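Local coordinates for spindle assembly abnormal protein 6 (PDB 3PYI) that serves as the central scaffold of the centriole, setting its ninefold symmetry, and is required for centrosome biogenesis and duplication, at residues F65-T70 against I137-E142; V36-S41 against H99-N104. The protein carries 1 engineered substitution. All coordinates share one frame; numbering follows the deposited sequence. Where two conformers were deposited one is given.

Interaction 1. Residues F65-T70 against I137-E142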
ATOM      1  N   PHE A  65     -19.384  19.733  -9.571  1.00 48.61           N
ATOM      2  CA  PHE A  65     -18.168  18.977  -9.278  1.00 49.57           C
ATOM      3  C   PHE A  65     -16.988  19.926  -9.007  1.00 44.27           C
ATOM      4  O   PHE A  65     -16.171  20.202  -9.883  1.00 40.37           O
ATOM      5  CB  PHE A  65     -17.843  17.991 -10.402  1.00 38.42           C
ATOM      6  CG  PHE A  65     -16.872  16.918 -10.001  1.00 48.90           C
ATOM      7  CD1 PHE A  65     -17.324  15.732  -9.455  1.00 49.00           C
ATOM      8  CD2 PHE A  65     -15.500  17.101 -10.157  1.00 31.64           C
ATOM      9  CE1 PHE A  65     -16.433  14.746  -9.077  1.00 50.11           C
ATOM     10  CE2 PHE A  65     -14.610  16.119  -9.791  1.00 39.91           C
ATOM     11  CZ  PHE A  65     -15.071  14.939  -9.244  1.00 40.64           C
ATOM     12  N   LEU A  66     -16.924  20.422  -7.776  1.00 36.01           N
ATOM     13  CA  LEU A  66     -15.895  21.369  -7.359  1.00 38.62           C
ATOM     14  C   LEU A  66     -15.464  21.024  -5.952  1.00 35.05           C
ATOM     15  O   LEU A  66     -16.215  21.250  -5.000  1.00 35.48           O
ATOM     16  CB  LEU A  66     -16.449  22.790  -7.377  1.00 48.28           C
ATOM     17  CG  LEU A  66     -16.257  23.550  -8.683  1.00 61.22           C
ATOM     18  CD1 LEU A  66     -17.220  24.730  -8.770  1.00 68.41           C
ATOM     19  CD2 LEU A  66     -14.808  24.007  -8.780  1.00 58.82           C
ATOM     20  N   PHE A  67     -14.262  20.467  -5.820  1.00 27.55           N
ATOM     21  CA  PHE A  67     -13.798  20.003  -4.528  1.00 31.56           C
ATOM     22  C   PHE A  67     -12.388  20.498  -4.245  1.00 35.48           C
ATOM     23  O   PHE A  67     -11.550  20.574  -5.149  1.00 32.11           O
ATOM     24  CB  PHE A  67     -13.842  18.467  -4.457  1.00 31.93           C
ATOM     25  CG  PHE A  67     -15.213  17.901  -4.582  1.00 32.28           C
ATOM     26  CD1 PHE A  67     -15.991  17.684  -3.457  1.00 29.39           C
ATOM     27  CD2 PHE A  67     -15.736  17.581  -5.828  1.00 37.45           C
ATOM     28  CE1 PHE A  67     -17.264  17.165  -3.569  1.00 31.79           C
ATOM     29  CE2 PHE A  67     -17.012  17.063  -5.946  1.00 34.58           C
ATOM     30  CZ  PHE A  67     -17.777  16.858  -4.813  1.00 32.41           C
ATOM     31  N   SER A  68     -12.126  20.837  -2.988  1.00 31.87           N
ATOM     32  CA  SER A  68     -10.779  21.222  -2.597  1.00 30.97           C
ATOM     33  C   SER A  68     -10.469  20.837  -1.162  1.00 25.12           C
ATOM     34  O   SER A  68     -11.362  20.575  -0.354  1.00 27.22           O
ATOM     35  CB  SER A  68     -10.579  22.736  -2.758  1.00 34.64           C
ATOM     36  OG  SER A  68     -11.299  23.437  -1.762  1.00 41.82           O
ATOM     37  N   GLU A  69      -9.181  20.825  -0.859  1.00 32.04           N
ATOM     38  CA  GLU A  69      -8.702  20.697   0.506  1.00 33.11           C
ATOM     39  C   GLU A  69      -7.398  21.456   0.614  1.00 29.19           C
ATOM     40  O   GLU A  69      -6.618  21.531  -0.347  1.00 29.57           O
ATOM     41  CB  GLU A  69      -8.479  19.224   0.875  1.00 33.58           C
ATOM     42  CG  GLU A  69      -7.804  18.994   2.246  1.00 39.18           C
ATOM     43  CD  GLU A  69      -8.600  19.567   3.416  1.00 48.04           C
ATOM     44  OE1 GLU A  69      -9.091  20.716   3.323  1.00 48.41           O
ATOM     45  OE2 GLU A  69      -8.722  18.866   4.443  1.00 48.05           O
ATOM     46  N   THR A  70      -7.168  22.046   1.778  1.00 29.26           N
ATOM     47  CA  THR A  70      -5.890  22.682   2.036  0.62 30.40           C
ATOM     48  C   THR A  70      -5.188  21.946   3.164  1.00 28.43           C
ATOM     49  O   THR A  70      -5.770  21.676   4.221  1.00 30.44           O
ATOM     50  CB  THR A  70      -6.021  24.184   2.385  0.62 37.70           C
ATOM     51  OG1 THR A  70      -6.570  24.328   3.701  0.62 50.27           O
ATOM     52  CG2 THR A  70      -6.907  24.899   1.371  0.62 32.44           C
ATOM     53  N   ILE A 137     -11.357   8.817  -7.818  1.00 28.85           N
ATOM     54  CA  ILE A 137     -12.117   9.831  -7.111  1.00 29.18           C
ATOM     55  C   ILE A 137     -13.416   9.220  -6.646  1.00 32.30           C
ATOM     56  O   ILE A 137     -14.196   8.715  -7.442  1.00 36.13           O
ATOM     57  CB  ILE A 137     -12.380  11.062  -7.964  1.00 32.24           C
ATOM     58  CG1 ILE A 137     -11.057  11.797  -8.216  1.00 37.70           C
ATOM     59  CG2 ILE A 137     -13.348  11.997  -7.240  1.00 44.08           C
ATOM     60  CD1 ILE A 137     -11.171  12.926  -9.209  1.00 55.31           C
ATOM     61  N   ILE A 138     -13.649   9.248  -5.345  1.00 32.90           N
ATOM     62  CA  ILE A 138     -14.852   8.626  -4.810  1.00 34.88           C
ATOM     63  C   ILE A 138     -15.784   9.672  -4.220  1.00 40.64           C
ATOM     64  O   ILE A 138     -15.422  10.364  -3.267  1.00 32.56           O
ATOM     65  CB  ILE A 138     -14.502   7.589  -3.730  1.00 39.59           C
ATOM     66  CG1 ILE A 138     -13.379   6.673  -4.234  1.00 43.24           C
ATOM     67  CG2 ILE A 138     -15.748   6.797  -3.349  1.00 32.58           C
ATOM     68  CD1 ILE A 138     -12.806   5.749  -3.177  1.00 58.71           C
ATOM     69  N   LEU A 139     -16.983   9.790  -4.792  1.00 34.18           N
ATOM     70  CA  LEU A 139     -17.946  10.778  -4.319  1.00 32.37           C
ATOM     71  C   LEU A 139     -18.826  10.277  -3.189  1.00 41.23           C
ATOM     72  O   LEU A 139     -19.203   9.100  -3.134  1.00 41.89           O
ATOM     73  CB  LEU A 139     -18.870  11.245  -5.439  1.00 33.19           C
ATOM     74  CG  LEU A 139     -18.279  12.173  -6.488  1.00 54.16           C
ATOM     75  CD1 LEU A 139     -19.303  12.410  -7.600  1.00 41.28           C
ATOM     76  CD2 LEU A 139     -17.852  13.474  -5.843  1.00 52.36           C
ATOM     77  N   ASP A 140     -19.145  11.208  -2.298  1.00 36.34           N
ATOM     78  CA  ASP A 140     -20.226  11.076  -1.336  1.00 43.92           C
ATOM     79  C   ASP A 140     -21.511  10.897  -2.134  1.00 51.51           C
ATOM     80  O   ASP A 140     -21.592  11.352  -3.278  1.00 44.88           O
ATOM     81  CB  ASP A 140     -20.334  12.389  -0.549  1.00 45.50           C
ATOM     82  CG  ASP A 140     -20.624  12.172   0.911  1.00 68.27           C
ATOM     83  OD1 ASP A 140     -21.068  11.062   1.267  1.00 96.06           O
ATOM     84  OD2 ASP A 140     -20.403  13.111   1.703  1.00 76.40           O
ATOM     85  N   ALA A 141     -22.527  10.274  -1.541  1.00 44.17           N
ATOM     86  CA  ALA A 141     -23.816  10.151  -2.220  1.00 54.43           C
ATOM     87  C   ALA A 141     -24.429  11.529  -2.462  1.00 58.42           C
ATOM     88  O   ALA A 141     -25.071  11.765  -3.483  1.00 50.46           O
ATOM     89  CB  ALA A 141     -24.772   9.270  -1.425  1.00 58.37           C
ATOM     90  N   GLU A 142     -24.222  12.444  -1.523  1.00 55.39           N
ATOM     91  CA  GLU A 142     -24.757  13.796  -1.645  1.00 56.19           C
ATOM     92  C   GLU A 142     -23.763  14.766  -2.281  1.00 56.57           C
ATOM     93  O   GLU A 142     -24.059  15.946  -2.443  1.00 59.28           O
ATOM     94  CB  GLU A 142     -25.165  14.339  -0.276  1.00 65.33           C
ATOM     95  CG  GLU A 142     -26.154  13.473   0.466  1.00 85.04           C
ATOM     96  CD  GLU A 142     -26.464  14.013   1.842  1.00 97.30           C
ATOM     97  OE1 GLU A 142     -26.681  15.236   1.958  1.00 97.28           O
ATOM     98  OE2 GLU A 142     -26.492  13.220   2.805  1.00105.17           O
TER
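Phe65 and Leu139 form the closest pass of the two backbones, with CA atoms 9.6 Å apart; no hydrogen bond joins 65-70 to 137-142, and side chains alone bridge the gap. Leu139 is gripped by both phenylalanines. Its CD2 lies 3.5 Å from Phe67 CZ, with Phe67 CE2 next to it at 3.7 Å, the two side chains meeting at about a right angle. The same methyl approaches Phe65 CE1 obliquely at 3.8 Å, while Leu139 CD1 sits at the edge of the Phe65 ring, in its plane, 4.0 Å from CE1. Phe65 reaches this place because its CG stands anti to the backbone N (chi1 -163°), which swings the ring in under Phe67: Phe67 CE2 rests 3.8 Å above one ring face, offset toward the rim. From the opposite direction Ile137 brings CG2 to the ring edge, 4.0 Å from Phe65 CZ. With an alanine in place of Leu139, CG and both methyls go, which would probably open a gap beside Phe65 CE1 and Phe67 CZ and free the rings to turn. All four residues are buried in the SAS-6 N-terminal domain core, and the contact joins strands not adjacent in the sheet: Ile57 of strand 51-58 touches Phe65, Phe67 and Ile137, Cys146 of strand 145-152 meets Phe67 and Leu139, and Leu18 of strand 7-23 packs on Ile137 and Leu139.

Interaction 2. Residues V36-S41 against H99-N104; sequences VKLKIS and HLLCKN
Leu101 stretches toward the sheet because its CG stands anti to the carbonyl carbon (chi1 -59°) and its outer bond is extended, so that CD1 becomes the leading atom of the side chain. Leu38, by contrast, holds CG anti to the backbone N (chi1 168°), and its second torsion leaves CD2 as the outer methyl to receive it. Ile40 carries CD1 forward to the same place on its CG1 branch. The single methyl Leu101 CD1 thus meets both strand residues: it lies 3.8 Å from Leu38 CD2, where the two leucines meet at about a right angle, and 4.1 Å from Ile40 CD1, where the side chains approach tip to tip. The backbones stay well apart, Leu38 and Leu101 having CA atoms 10.2 Å from each other, and no hydrogen bond spans the gap. Leu101 lies in the C-terminal end region of helix 92-100, and its side chain also rests on Ile96 of that helix, Phe10 of strand 7-23 and Leu150 of strand 145-152; Phe148 and Leu14 touch Leu38. Beside Leu101 in the chain, Leu100 packs on Ile156 of the second subunit, which places this corner near a subunit interface. A tetraethylene glycol, probably from the crystallisation liquor, lies about 5 Å from the side chain of Leu101. Three buried branched aliphatic chains meeting through methyls alone give a contact without directional bonds: within the SAS-6 N-terminal domain it joins 99-104 to the sheet by shape and exclusion of water, and depends on the fit of neighbouring hydrophobic residues.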
ATOM      1  N   VAL A  36     -10.590  14.824 -15.393  1.00 30.74           N
ATOM      2  CA  VAL A  36     -10.740  15.763 -14.290  1.00 35.43           C
ATOM      3  C   VAL A  36      -9.599  16.766 -14.325  1.00 31.68           C
ATOM      4  O   VAL A  36      -8.457  16.401 -14.610  1.00 32.41           O
ATOM      5  CB  VAL A  36     -10.719  15.036 -12.940  1.00 41.39           C
ATOM      6  CG1 VAL A  36     -10.837  16.027 -11.803  1.00 51.27           C
ATOM      7  CG2 VAL A  36     -11.837  14.036 -12.872  1.00 42.43           C
ATOM      8  N   LYS A  37      -9.898  18.032 -14.056  1.00 31.31           N
ATOM      9  CA  LYS A  37      -8.822  18.993 -13.887  1.00 30.56           C
ATOM     10  C   LYS A  37      -8.339  18.974 -12.436  1.00 28.74           C
ATOM     11  O   LYS A  37      -9.123  19.173 -11.502  1.00 32.19           O
ATOM     12  CB  LYS A  37      -9.243  20.409 -14.309  1.00 30.59           C
ATOM     13  CG  LYS A  37      -8.055  21.374 -14.427  1.00 42.18           C
ATOM     14  CD  LYS A  37      -8.439  22.705 -15.079  1.00 60.34           C
ATOM     15  CE  LYS A  37      -9.120  23.637 -14.090  1.00 78.81           C
ATOM     16  NZ  LYS A  37      -9.602  24.893 -14.741  1.00 87.52           N
ATOM     17  N   LEU A  38      -7.047  18.723 -12.264  1.00 25.66           N
ATOM     18  CA  LEU A  38      -6.427  18.779 -10.949  1.00 31.06           C
ATOM     19  C   LEU A  38      -5.500  19.992 -10.842  1.00 30.99           C
ATOM     20  O   LEU A  38      -4.628  20.200 -11.685  1.00 35.71           O
ATOM     21  CB  LEU A  38      -5.646  17.494 -10.657  1.00 27.92           C
ATOM     22  CG  LEU A  38      -4.727  17.581  -9.416  1.00 31.80           C
ATOM     23  CD1 LEU A  38      -5.549  17.785  -8.158  1.00 30.51           C
ATOM     24  CD2 LEU A  38      -3.836  16.354  -9.267  1.00 29.76           C
ATOM     25  N   LYS A  39      -5.710  20.797  -9.814  1.00 26.89           N
ATOM     26  CA  LYS A  39      -4.824  21.926  -9.547  1.00 35.83           C
ATOM     27  C   LYS A  39      -4.210  21.780  -8.173  1.00 29.47           C
ATOM     28  O   LYS A  39      -4.921  21.565  -7.200  1.00 30.45           O
ATOM     29  CB  LYS A  39      -5.577  23.261  -9.638  1.00 33.71           C
ATOM     30  CG  LYS A  39      -5.957  23.673 -11.062  1.00 52.97           C
ATOM     31  CD  LYS A  39      -6.764  24.968 -11.077  1.00 61.80           C
ATOM     32  CE  LYS A  39      -6.018  26.090 -10.363  1.00 87.20           C
ATOM     33  NZ  LYS A  39      -6.767  27.385 -10.382  1.00 95.56           N
ATOM     34  N   ILE A  40      -2.888  21.900  -8.109  1.00 30.94           N
ATOM     35  CA  ILE A  40      -2.164  21.940  -6.847  1.00 27.76           C
ATOM     36  C   ILE A  40      -1.426  23.266  -6.743  1.00 34.93           C
ATOM     37  O   ILE A  40      -0.736  23.682  -7.676  1.00 30.28           O
ATOM     38  CB  ILE A  40      -1.136  20.808  -6.759  1.00 27.77           C
ATOM     39  CG1 ILE A  40      -1.800  19.464  -7.088  1.00 28.42           C
ATOM     40  CG2 ILE A  40      -0.515  20.778  -5.370  1.00 25.26           C
ATOM     41  CD1 ILE A  40      -0.804  18.325  -7.304  1.00 28.56           C
ATOM     42  N   SER A  41      -1.585  23.948  -5.620  1.00 30.20           N
ATOM     43  CA  SER A  41      -0.891  25.213  -5.438  1.00 37.10           C
ATOM     44  C   SER A  41      -0.389  25.341  -4.002  1.00 33.92           C
ATOM     45  O   SER A  41      -0.798  24.566  -3.130  1.00 33.86           O
ATOM     46  CB  SER A  41      -1.801  26.390  -5.831  1.00 37.15           C
ATOM     47  OG  SER A  41      -2.996  26.393  -5.070  1.00 39.11           O
ATOM     48  N   HIS A  99       7.197  12.697 -10.125  1.00 40.19           N
ATOM     49  CA  HIS A  99       7.373  11.247 -10.206  1.00 44.18           C
ATOM     50  C   HIS A  99       6.084  10.442 -10.289  1.00 43.05           C
ATOM     51  O   HIS A  99       6.119   9.260 -10.603  1.00 51.41           O
ATOM     52  CB  HIS A  99       8.208  10.739  -9.025  1.00 33.44           C
ATOM     53  CG  HIS A  99       9.617  11.234  -9.030  1.00 35.83           C
ATOM     54  ND1 HIS A  99      10.591  10.695  -9.843  1.00 43.40           N
ATOM     55  CD2 HIS A  99      10.217  12.224  -8.328  1.00 43.64           C
ATOM     56  CE1 HIS A  99      11.729  11.332  -9.642  1.00 60.53           C
ATOM     57  NE2 HIS A  99      11.530  12.263  -8.725  1.00 48.96           N
ATOM     58  N   LEU A 100       4.952  11.066 -10.001  1.00 33.70           N
ATOM     59  CA  LEU A 100       3.705  10.319  -9.974  1.00 30.33           C
ATOM     60  C   LEU A 100       2.677  10.846 -10.968  1.00 42.73           C
ATOM     61  O   LEU A 100       1.933  10.068 -11.548  1.00 33.82           O
ATOM     62  CB  LEU A 100       3.138  10.264  -8.554  1.00 30.50           C
ATOM     63  CG  LEU A 100       3.970   9.475  -7.532  1.00 35.88           C
ATOM     64  CD1 LEU A 100       3.320   9.530  -6.175  1.00 32.77           C
ATOM     65  CD2 LEU A 100       4.137   8.019  -7.963  1.00 39.40           C
ATOM     66  N   LEU A 101       2.663  12.160 -11.193  1.00 35.15           N
ATOM     67  CA  LEU A 101       1.697  12.737 -12.128  1.00 36.31           C
ATOM     68  C   LEU A 101       2.328  13.084 -13.472  1.00 45.92           C
ATOM     69  O   LEU A 101       1.649  13.560 -14.378  1.00 60.25           O
ATOM     70  CB  LEU A 101       1.037  13.971 -11.522  1.00 33.53           C
ATOM     71  CG  LEU A 101       0.276  13.773 -10.210  1.00 35.39           C
ATOM     72  CD1 LEU A 101      -0.279  15.103  -9.734  1.00 37.10           C
ATOM     73  CD2 LEU A 101      -0.835  12.751 -10.366  1.00 44.38           C
ATOM     74  N   CYS A 102       3.628  12.830 -13.593  1.00 42.38           N
ATOM     75  CA  CYS A 102       4.401  13.184 -14.781  1.00 53.56           C
ATOM     76  C   CYS A 102       4.164  12.222 -15.940  1.00 68.96           C
ATOM     77  O   CYS A 102       3.796  11.067 -15.734  1.00 69.58           O
ATOM     78  CB  CYS A 102       5.890  13.171 -14.441  1.00 62.17           C
ATOM     79  SG  CYS A 102       6.453  11.550 -13.818  1.00 66.40           S
ATOM     80  N   LYS A 103       4.396  12.707 -17.157  1.00 86.97           N
ATOM     81  CA  LYS A 103       4.307  11.879 -18.357  1.00 87.45           C
ATOM     82  C   LYS A 103       5.656  11.229 -18.651  1.00 78.52           C
ATOM     83  O   LYS A 103       6.669  11.918 -18.782  1.00 86.49           O
ATOM     84  CB  LYS A 103       3.874  12.720 -19.562  1.00 99.50           C
ATOM     85  CG  LYS A 103       2.505  13.374 -19.436  1.00110.63           C
ATOM     86  CD  LYS A 103       2.102  14.059 -20.741  1.00120.78           C
ATOM     87  CE  LYS A 103       0.681  14.610 -20.681  1.00119.30           C
ATOM     88  NZ  LYS A 103       0.223  15.147 -21.996  1.00112.72           N
ATOM     89  N   ASN A 104       5.673   9.905 -18.756  1.00 67.30           N
ATOM     90  CA  ASN A 104       6.911   9.196 -19.061  1.00 70.42           C
ATOM     91  C   ASN A 104       7.279   9.284 -20.543  1.00 68.94           C
ATOM     92  O   ASN A 104       6.410   9.469 -21.396  1.00 62.55           O
ATOM     93  CB  ASN A 104       6.850   7.741 -18.579  1.00 77.07           C
ATOM     94  CG  ASN A 104       7.239   7.592 -17.109  1.00 97.55           C
ATOM     95  OD1 ASN A 104       7.244   8.565 -16.347  1.00 87.69           O
ATOM     96  ND2 ASN A 104       7.572   6.368 -16.707  1.00102.37           N
TER

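How the interactions relate
The two contacts lie on opposite sides of the chain's centre, about 17 Å apart between their centres, and alternate along the chain: 36-41, 65-70, 99-104, 137-142. Both reach the same mixed sheet of the SAS-6 N-terminal domain, the globular head. Interaction 1 joins strands 66-71 and 133-139, whereas interaction 2 brings 99-104, at the C-terminal end of helix 92-100, to strand 29-44. Val36, at the start of 36-41, touches interaction 1: its CG2 lies 3.9 Å from Ile137 CD1, and its CG1 packs near Phe65 CE2. This interleaving ties early and late parts of the chain into one head, the part that links SAS-6 dimers into the inner ring of the cartwheel.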